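Local coordinates for protein thiol-disulfide oxidoreductase (Bacteroides thetaiotaomicron, PDB 3FW2) that probably acts as a thiol-disulfide oxidoreductase, this chain being the C-terminal, thioredoxin-like (TlpA-family) domain of a longer protein, at residues 40-45 and 76-81; 14-19 and 98-103; 56-61 and 93-98. All blocks are in the same frame, centred on the assembly; numbering follows the deposited sequence. Where two conformers were deposited one is given.

Contact 1: residues 40-45 and 76-81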
# COMPACT_ATOMS: atom_id res chain seq x y z
N PHE A 40 -2.43 3.29 -10.69
CA PHE A 40 -2.75 2.52 -9.50
C PHE A 40 -2.89 3.46 -8.28
O PHE A 40 -2.10 4.40 -8.11
CB PHE A 40 -1.62 1.55 -9.16
CG PHE A 40 -1.41 0.44 -10.18
CD1 PHE A 40 -2.06 -0.76 -10.05
CD2 PHE A 40 -0.62 0.65 -11.27
CE1 PHE A 40 -1.86 -1.79 -10.98
CE2 PHE A 40 -0.45 -0.39 -12.21
CZ PHE A 40 -1.08 -1.58 -12.03
N TRP A 41 -3.91 3.21 -7.46
CA TRP A 41 -4.25 4.12 -6.38
C TRP A 41 -5.12 3.35 -5.38
O TRP A 41 -5.46 2.18 -5.59
CB TRP A 41 -5.06 5.30 -6.93
CG TRP A 41 -6.41 4.95 -7.47
CD1 TRP A 41 -6.68 4.25 -8.62
CD2 TRP A 41 -7.68 5.19 -6.84
NE1 TRP A 41 -8.03 4.08 -8.76
CE2 TRP A 41 -8.67 4.62 -7.69
CE3 TRP A 41 -8.08 5.85 -5.69
CZ2 TRP A 41 -10.04 4.72 -7.40
CZ3 TRP A 41 -9.41 5.93 -5.39
CH2 TRP A 41 -10.38 5.35 -6.23
N ALA A 42 -5.49 4.02 -4.30
CA ALA A 42 -6.53 3.51 -3.41
C ALA A 42 -7.16 4.63 -2.62
O ALA A 42 -6.50 5.62 -2.25
CB ALA A 42 -5.97 2.47 -2.41
N SER A 43 -8.45 4.49 -2.30
CA SER A 43 -9.12 5.52 -1.53
C SER A 43 -8.57 5.63 -0.10
O SER A 43 -8.68 6.66 0.56
CB SER A 43 -10.65 5.28 -1.54
OG SER A 43 -11.02 4.34 -0.53
N TRP A 44 -8.03 4.55 0.42
CA TRP A 44 -7.39 4.55 1.72
C TRP A 44 -5.99 5.21 1.73
O TRP A 44 -5.30 5.26 2.80
CB TRP A 44 -7.33 3.11 2.29
CG TRP A 44 -6.65 2.04 1.46
CD1 TRP A 44 -7.27 1.06 0.74
CD2 TRP A 44 -5.25 1.82 1.30
NE1 TRP A 44 -6.33 0.25 0.15
CE2 TRP A 44 -5.08 0.69 0.49
CE3 TRP A 44 -4.09 2.47 1.80
CZ2 TRP A 44 -3.81 0.19 0.12
CZ3 TRP A 44 -2.82 1.96 1.42
CH2 TRP A 44 -2.70 0.85 0.59
N ASN A 45 -5.55 5.71 0.55
CA ASN A 45 -4.34 6.52 0.47
C ASN A 45 -4.60 7.82 -0.28
O ASN A 45 -4.10 8.01 -1.35
CB ASN A 45 -3.25 5.70 -0.23
CG ASN A 45 -1.93 6.42 -0.28
OD1 ASN A 45 -1.48 6.91 0.72
ND2 ASN A 45 -1.34 6.46 -1.45
N SER A 76 -7.66 0.27 -8.68
CA SER A 76 -7.61 0.54 -7.26
C SER A 76 -7.21 -0.66 -6.44
O SER A 76 -7.61 -1.80 -6.75
CB SER A 76 -8.95 1.02 -6.74
OG SER A 76 -8.91 1.23 -5.32
N LEU A 77 -6.48 -0.39 -5.37
CA LEU A 77 -6.14 -1.37 -4.35
C LEU A 77 -7.02 -1.23 -3.11
O LEU A 77 -6.66 -1.68 -2.00
CB LEU A 77 -4.64 -1.33 -4.03
CG LEU A 77 -3.76 -1.48 -5.26
CD1 LEU A 77 -2.30 -1.39 -4.80
CD2 LEU A 77 -4.01 -2.79 -6.05
N ASP A 78 -8.19 -0.63 -3.27
CA ASP A 78 -9.19 -0.62 -2.21
C ASP A 78 -9.68 -2.04 -1.85
O ASP A 78 -9.69 -2.97 -2.70
CB ASP A 78 -10.41 0.20 -2.62
CG ASP A 78 -10.24 1.67 -2.38
OD1 ASP A 78 -10.13 2.04 -1.20
OD2 ASP A 78 -10.22 2.44 -3.34
N VAL A 79 -10.14 -2.17 -0.61
CA VAL A 79 -10.79 -3.40 -0.14
C VAL A 79 -12.27 -3.22 0.07
O VAL A 79 -13.02 -4.22 0.15
CB VAL A 79 -10.18 -3.88 1.16
CG1 VAL A 79 -8.72 -4.41 0.86
CG2 VAL A 79 -10.28 -2.80 2.23
N ASP A 80 -12.73 -1.97 0.12
CA ASP A 80 -14.12 -1.62 0.42
C ASP A 80 -14.77 -0.99 -0.83
O ASP A 80 -14.34 0.07 -1.33
CB ASP A 80 -14.19 -0.66 1.59
CG ASP A 80 -15.64 -0.35 2.03
OD1 ASP A 80 -16.07 -0.88 3.08
OD2 ASP A 80 -16.33 0.45 1.39
N LYS A 81 -15.80 -1.67 -1.36
CA LYS A 81 -16.37 -1.23 -2.60
C LYS A 81 -17.03 0.17 -2.52
O LYS A 81 -16.88 0.98 -3.45
CB LYS A 81 -17.37 -2.28 -3.03
CG LYS A 81 -18.12 -1.98 -4.27
CD LYS A 81 -19.11 -3.15 -4.47
CE LYS A 81 -19.41 -3.32 -5.90
NZ LYS A 81 -20.24 -4.57 -6.11
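Leu77, Asp78 and Trp41 bury the largest areas in this contact, and each contributes differently. Leu77 works mainly through its backbone, while its CB packs against Ala42 CB. Leu77 N donates to Trp41 O at 2.8 Å, nearly along the C=O axis, continuing the parallel pairing of Trp41 with Ser76. Trp44 NE1 donates to Leu77 O at 2.9 Å from above the carbonyl plane, although the oxygen is close to the indole plane. The Asp78 carboxylate faces the turn Ala42-Asn45 and is met from above its plane by three donors. Asp78 OD1 receives Ser43 OG at 2.6 Å, while Asp78 OD2 receives Ser43 N at 2.9 Å and Ser76 OG at 2.7 Å. Ser76 OG also accepts from Asp78 N, an ST turn, so one hydroxyl ties the carboxylate to its own backbone; so many donors would probably stabilise its ionised form. An alanine here removes the acceptors of Ser43 N, Ser43 OG and Ser76 OG, and would probably loosen the hold of the turn on this loop. Trp41 offers one ring face to Ser76 CB, 4.0 Å from the five-membered ring centroid, a CH-pi contact. The contact joins the C-terminal ends of 35-41 and 70-76, adjacent parallel strands of the thioredoxin-like sheet. Helix 81-90 packs alongside through Trp84, which meets the Trp41 ring, while Trp44 reaches Lys116 of the second subunit.

Contact 2: residues 14-19 and 98-103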
# COMPACT_ATOMS: atom_id res chain seq x y z
N PHE A 14 -4.14 -9.10 -16.87
CA PHE A 14 -5.10 -8.83 -15.84
C PHE A 14 -6.50 -8.83 -16.42
O PHE A 14 -6.67 -8.60 -17.61
CB PHE A 14 -4.83 -7.49 -15.14
CG PHE A 14 -4.94 -6.33 -16.05
CD1 PHE A 14 -3.83 -5.82 -16.65
CD2 PHE A 14 -6.21 -5.72 -16.29
CE1 PHE A 14 -3.92 -4.74 -17.55
CE2 PHE A 14 -6.30 -4.66 -17.16
CZ PHE A 14 -5.16 -4.16 -17.79
N SER A 15 -7.46 -9.09 -15.55
CA SER A 15 -8.86 -9.05 -15.86
C SER A 15 -9.57 -8.69 -14.59
O SER A 15 -9.63 -9.49 -13.66
CB SER A 15 -9.35 -10.41 -16.38
OG SER A 15 -10.76 -10.44 -16.57
N LEU A 16 -10.13 -7.49 -14.56
CA LEU A 16 -10.59 -6.85 -13.34
C LEU A 16 -11.93 -6.20 -13.53
O LEU A 16 -12.16 -5.55 -14.58
CB LEU A 16 -9.53 -5.79 -12.94
CG LEU A 16 -8.17 -6.34 -12.52
CD1 LEU A 16 -7.07 -5.25 -12.46
CD2 LEU A 16 -8.24 -7.11 -11.20
N PRO A 17 -12.81 -6.29 -12.52
CA PRO A 17 -14.18 -5.75 -12.69
C PRO A 17 -14.31 -4.25 -12.49
O PRO A 17 -13.68 -3.70 -11.56
CB PRO A 17 -14.96 -6.50 -11.61
CG PRO A 17 -13.97 -6.78 -10.53
CD PRO A 17 -12.67 -7.01 -11.24
N ASN A 18 -15.06 -3.60 -13.36
CA ASN A 18 -15.43 -2.20 -13.24
C ASN A 18 -16.59 -2.02 -12.25
O ASN A 18 -16.96 -2.99 -11.57
CB ASN A 18 -15.66 -1.56 -14.59
CG ASN A 18 -16.91 -2.06 -15.29
OD1 ASN A 18 -17.73 -2.75 -14.69
ND2 ASN A 18 -17.06 -1.67 -16.57
N ALA A 19 -17.14 -0.82 -12.13
CA ALA A 19 -18.13 -0.59 -11.10
C ALA A 19 -19.40 -1.39 -11.34
O ALA A 19 -20.08 -1.77 -10.40
CB ALA A 19 -18.44 0.93 -10.95
N VAL A 98 -11.37 0.13 -12.28
CA VAL A 98 -11.56 -1.27 -11.86
C VAL A 98 -10.96 -1.53 -10.48
O VAL A 98 -10.07 -0.79 -10.02
CB VAL A 98 -10.95 -2.25 -12.89
CG1 VAL A 98 -11.62 -2.12 -14.32
CG2 VAL A 98 -9.43 -2.12 -12.96
N CYS A 99 -11.49 -2.59 -9.82
CA CYS A 99 -11.06 -2.98 -8.50
C CYS A 99 -11.64 -4.35 -8.17
O CYS A 99 -12.83 -4.54 -8.34
CB CYS A 99 -11.55 -1.95 -7.46
SG CYS A 99 -10.93 -2.28 -5.80
N ASP A 100 -10.83 -5.28 -7.69
CA ASP A 100 -11.32 -6.62 -7.32
C ASP A 100 -11.37 -6.78 -5.81
O ASP A 100 -11.70 -7.85 -5.29
CB ASP A 100 -10.53 -7.72 -8.01
CG ASP A 100 -9.15 -7.91 -7.47
OD1 ASP A 100 -8.71 -7.20 -6.54
OD2 ASP A 100 -8.46 -8.82 -8.03
N PHE A 101 -11.12 -5.70 -5.08
CA PHE A 101 -11.15 -5.68 -3.61
C PHE A 101 -10.21 -6.58 -2.89
O PHE A 101 -10.33 -6.75 -1.67
CB PHE A 101 -12.63 -5.81 -3.11
CG PHE A 101 -13.54 -5.03 -3.95
CD1 PHE A 101 -13.47 -3.64 -3.91
CD2 PHE A 101 -14.35 -5.63 -4.89
CE1 PHE A 101 -14.22 -2.89 -4.75
CE2 PHE A 101 -15.14 -4.87 -5.73
CZ PHE A 101 -15.06 -3.51 -5.66
N GLY A 102 -9.19 -7.06 -3.57
CA GLY A 102 -8.15 -7.85 -2.88
C GLY A 102 -7.15 -6.98 -2.11
O GLY A 102 -6.36 -7.48 -1.32
N GLY A 103 -7.15 -5.67 -2.39
CA GLY A 103 -6.20 -4.79 -1.73
C GLY A 103 -4.76 -5.01 -2.09
O GLY A 103 -4.42 -5.33 -3.24
O HOH W 1 -15.66 -3.94 -9.01
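One oxygen, Pro17 O, gathers both the N-H of Cys99 and a CA-H...O contact from Val98, at a place where Asn18 CA and Val98 CA are only 4.2 Å apart. Cys99 N donates to Pro17 O at 3.0 Å, with a C=O...N angle of 163°, nearly along the carbonyl axis; Val98 CA lies 3.2 Å from Pro17 O. Val98 supplies most of the apolar packing. Val98 CG2 meets Leu16 CB at 3.7 Å, the two side chains crossing at about a right angle, whereas CG1 lies against Leu16 O and the CB of Asn18. Further along, Leu16 CD2 comes within 3.6 Å of Asp100 OD2, and the Pro17 ring turns its CG toward Cys99 O. Asp100 OD1 accepts Gly102 N in an Asx turn and also bonds Ser106 OG; the Asn18 amide is held by Glu22 and Glu96. A water 3.0 Å from Asn18 O and from Cys99 O can donate to either, though it has more acceptors near it than protons. The chemistry therefore implies a join made mainly by one straight backbone bond and apolar packing, while the Asn18 amide and Asp100 OD1 make their bonds to groups other than the facing segment.

Contact 3: residues 56-61 and 93-98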
# COMPACT_ATOMS: atom_id res chain seq x y z
N GLU A 56 -2.82 15.57 -12.37
CA GLU A 56 -2.17 15.34 -13.66
C GLU A 56 -2.98 14.46 -14.60
O GLU A 56 -3.07 14.73 -15.81
CB GLU A 56 -0.77 14.73 -13.44
CG GLU A 56 0.17 15.72 -12.75
CD GLU A 56 1.58 15.19 -12.60
OE1 GLU A 56 2.00 14.43 -13.48
OE2 GLU A 56 2.29 15.50 -11.63
N LEU A 57 -3.56 13.41 -14.05
CA LEU A 57 -4.35 12.44 -14.81
C LEU A 57 -5.64 13.08 -15.27
O LEU A 57 -6.08 12.85 -16.41
CB LEU A 57 -4.61 11.20 -13.94
CG LEU A 57 -3.43 10.30 -13.64
CD1 LEU A 57 -3.73 9.30 -12.56
CD2 LEU A 57 -2.90 9.63 -14.94
N ARG A 58 -6.27 13.94 -14.44
CA ARG A 58 -7.49 14.63 -14.90
C ARG A 58 -7.20 15.50 -16.11
O ARG A 58 -8.04 15.63 -16.99
CB ARG A 58 -8.10 15.52 -13.81
CG ARG A 58 -8.81 14.77 -12.71
CD ARG A 58 -9.56 15.71 -11.75
NE ARG A 58 -9.67 15.08 -10.44
CZ ARG A 58 -8.86 15.25 -9.40
NH1 ARG A 58 -7.87 16.15 -9.41
NH2 ARG A 58 -9.09 14.53 -8.29
N GLU A 59 -5.99 16.11 -16.15
CA GLU A 59 -5.61 16.94 -17.30
C GLU A 59 -5.39 16.13 -18.55
O GLU A 59 -5.79 16.54 -19.64
CB GLU A 59 -4.37 17.78 -17.03
CG GLU A 59 -4.67 18.93 -16.15
CD GLU A 59 -5.21 20.12 -16.94
OE1 GLU A 59 -6.44 20.23 -17.16
OE2 GLU A 59 -4.37 20.97 -17.34
N ILE A 60 -4.74 14.97 -18.42
CA ILE A 60 -4.57 14.07 -19.55
C ILE A 60 -5.92 13.59 -20.09
O ILE A 60 -6.14 13.58 -21.28
CB ILE A 60 -3.61 12.90 -19.16
CG1 ILE A 60 -2.20 13.52 -18.94
CG2 ILE A 60 -3.62 11.79 -20.20
CD1 ILE A 60 -1.28 12.82 -17.96
N TYR A 61 -6.83 13.20 -19.21
CA TYR A 61 -8.13 12.67 -19.63
C TYR A 61 -8.88 13.78 -20.34
O TYR A 61 -9.53 13.54 -21.38
CB TYR A 61 -8.90 12.18 -18.39
CG TYR A 61 -10.32 11.75 -18.70
CD1 TYR A 61 -10.56 10.60 -19.41
CD2 TYR A 61 -11.40 12.49 -18.26
CE1 TYR A 61 -11.86 10.17 -19.69
CE2 TYR A 61 -12.72 12.07 -18.55
CZ TYR A 61 -12.91 10.90 -19.26
OH TYR A 61 -14.19 10.44 -19.59
N LEU A 93 -12.87 10.80 -10.99
CA LEU A 93 -12.00 9.81 -11.68
C LEU A 93 -12.82 9.20 -12.81
O LEU A 93 -13.36 8.08 -12.70
CB LEU A 93 -11.55 8.76 -10.65
CG LEU A 93 -10.84 9.32 -9.40
CD1 LEU A 93 -10.46 8.20 -8.43
CD2 LEU A 93 -9.60 10.18 -9.72
N ASP A 94 -12.93 9.95 -13.91
CA ASP A 94 -13.94 9.70 -14.91
C ASP A 94 -13.56 8.73 -16.04
O ASP A 94 -14.41 8.31 -16.81
CB ASP A 94 -14.36 11.03 -15.57
CG ASP A 94 -15.15 11.94 -14.65
OD1 ASP A 94 -15.70 11.45 -13.65
OD2 ASP A 94 -15.15 13.17 -14.98
N TRP A 95 -12.28 8.39 -16.14
CA TRP A 95 -11.80 7.30 -16.97
C TRP A 95 -12.16 5.98 -16.34
O TRP A 95 -12.61 5.92 -15.19
CB TRP A 95 -10.30 7.40 -17.22
CG TRP A 95 -9.41 7.54 -15.99
CD1 TRP A 95 -8.58 6.55 -15.49
CD2 TRP A 95 -9.12 8.72 -15.21
NE1 TRP A 95 -7.92 7.01 -14.41
CE2 TRP A 95 -8.22 8.33 -14.22
CE3 TRP A 95 -9.58 10.06 -15.22
CZ2 TRP A 95 -7.74 9.22 -13.25
CZ3 TRP A 95 -9.13 10.92 -14.25
CH2 TRP A 95 -8.20 10.50 -13.29
N GLU A 96 -12.02 4.92 -17.11
CA GLU A 96 -12.49 3.60 -16.61
C GLU A 96 -11.76 3.25 -15.32
O GLU A 96 -10.58 3.50 -15.17
CB GLU A 96 -12.26 2.52 -17.66
CG GLU A 96 -12.78 1.12 -17.27
CD GLU A 96 -14.27 1.05 -16.99
OE1 GLU A 96 -14.76 1.61 -15.97
OE2 GLU A 96 -14.97 0.41 -17.79
N GLN A 97 -12.50 2.65 -14.40
CA GLN A 97 -12.03 2.31 -13.08
C GLN A 97 -12.36 0.85 -12.75
O GLN A 97 -13.50 0.38 -12.94
CB GLN A 97 -12.68 3.18 -12.03
CG GLN A 97 -12.47 4.64 -12.22
CD GLN A 97 -10.99 5.07 -12.07
OE1 GLN A 97 -10.28 4.53 -11.22
NE2 GLN A 97 -10.56 6.03 -12.89
N VAL A 98 -11.37 0.13 -12.28
CA VAL A 98 -11.56 -1.27 -11.86
C VAL A 98 -10.96 -1.53 -10.48
O VAL A 98 -10.07 -0.79 -10.02
CB VAL A 98 -10.95 -2.25 -12.89
CG1 VAL A 98 -11.62 -2.12 -14.32
CG2 VAL A 98 -9.43 -2.12 -12.96
O HOH W 2 -14.69 7.33 -19.44
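The Trp95 indole carries Gln97 NE2 over one face, 3.2 Å above the plane and offset toward the rim, with Leu93 C over the same face. Helix residues approach this ring obliquely: Leu57 CB lies 3.7 Å from Trp95 CH2, and Arg58 CA and CG sit near CZ3. The Tyr61 ring has Trp95 N and Asp94 C over one of its faces, and Asp94 CB is 3.6 Å from Tyr61 CE2. The Tyr61 ring and the six-membered ring of Trp95 are tilted by 49° with centroids 5.8 Å apart, so their pairing is oblique. Two torsions set this up. Tyr61 CG is anti to its backbone N (chi1 173°), which sends the ring out to the backbone of Asp94 and Trp95; Trp95 CG takes the crowded position (chi1 53°), and its six-membered ring ends beside Leu57, Arg58 and Tyr61. No direct hydrogen bond spans the segments; a water connects Tyr61 OH, at 3.2 Å, with Asp94 O, at 2.8 Å. Gln97 NE2 also bonds Trp95 O, which helps to hold the amide over the indole. The Arg58 guanidinium turns to Asp91 O. Helix 48-64 thus packs on the connection that leads from helix 81-90 into edge strand 96-98, with Met72 of strand 70-76 touching both Tyr61 and Trp95.

In the fold
Segments of the three contacts lie on or beside the adjacent strands 96-98, 70-76 and 35-41. Contacts 1 and 2, centres about 10 Å apart, meet where Ser76 N lies 2.9 Å from Val98 O, a probable hydrogen bond; Val98 is shared by contacts 2 and 3, whose centres are about 16 Å apart. Between these, Asn18 ND2 lies 3.2 Å from Glu96 OE2. Contacts 1 and 3, about 15 Å apart, touch through Trp41 CH2 and Leu93 CD1 at 3.6 Å. The turn of contact 1 lies where thioredoxin-like relatives carry the redox-active loop, as its place between strand 35-41 and helix 48-64 suggests. Asn45 probably stands where relatives carry the first CXXC cysteine, and it bonds Asn45 of the second subunit.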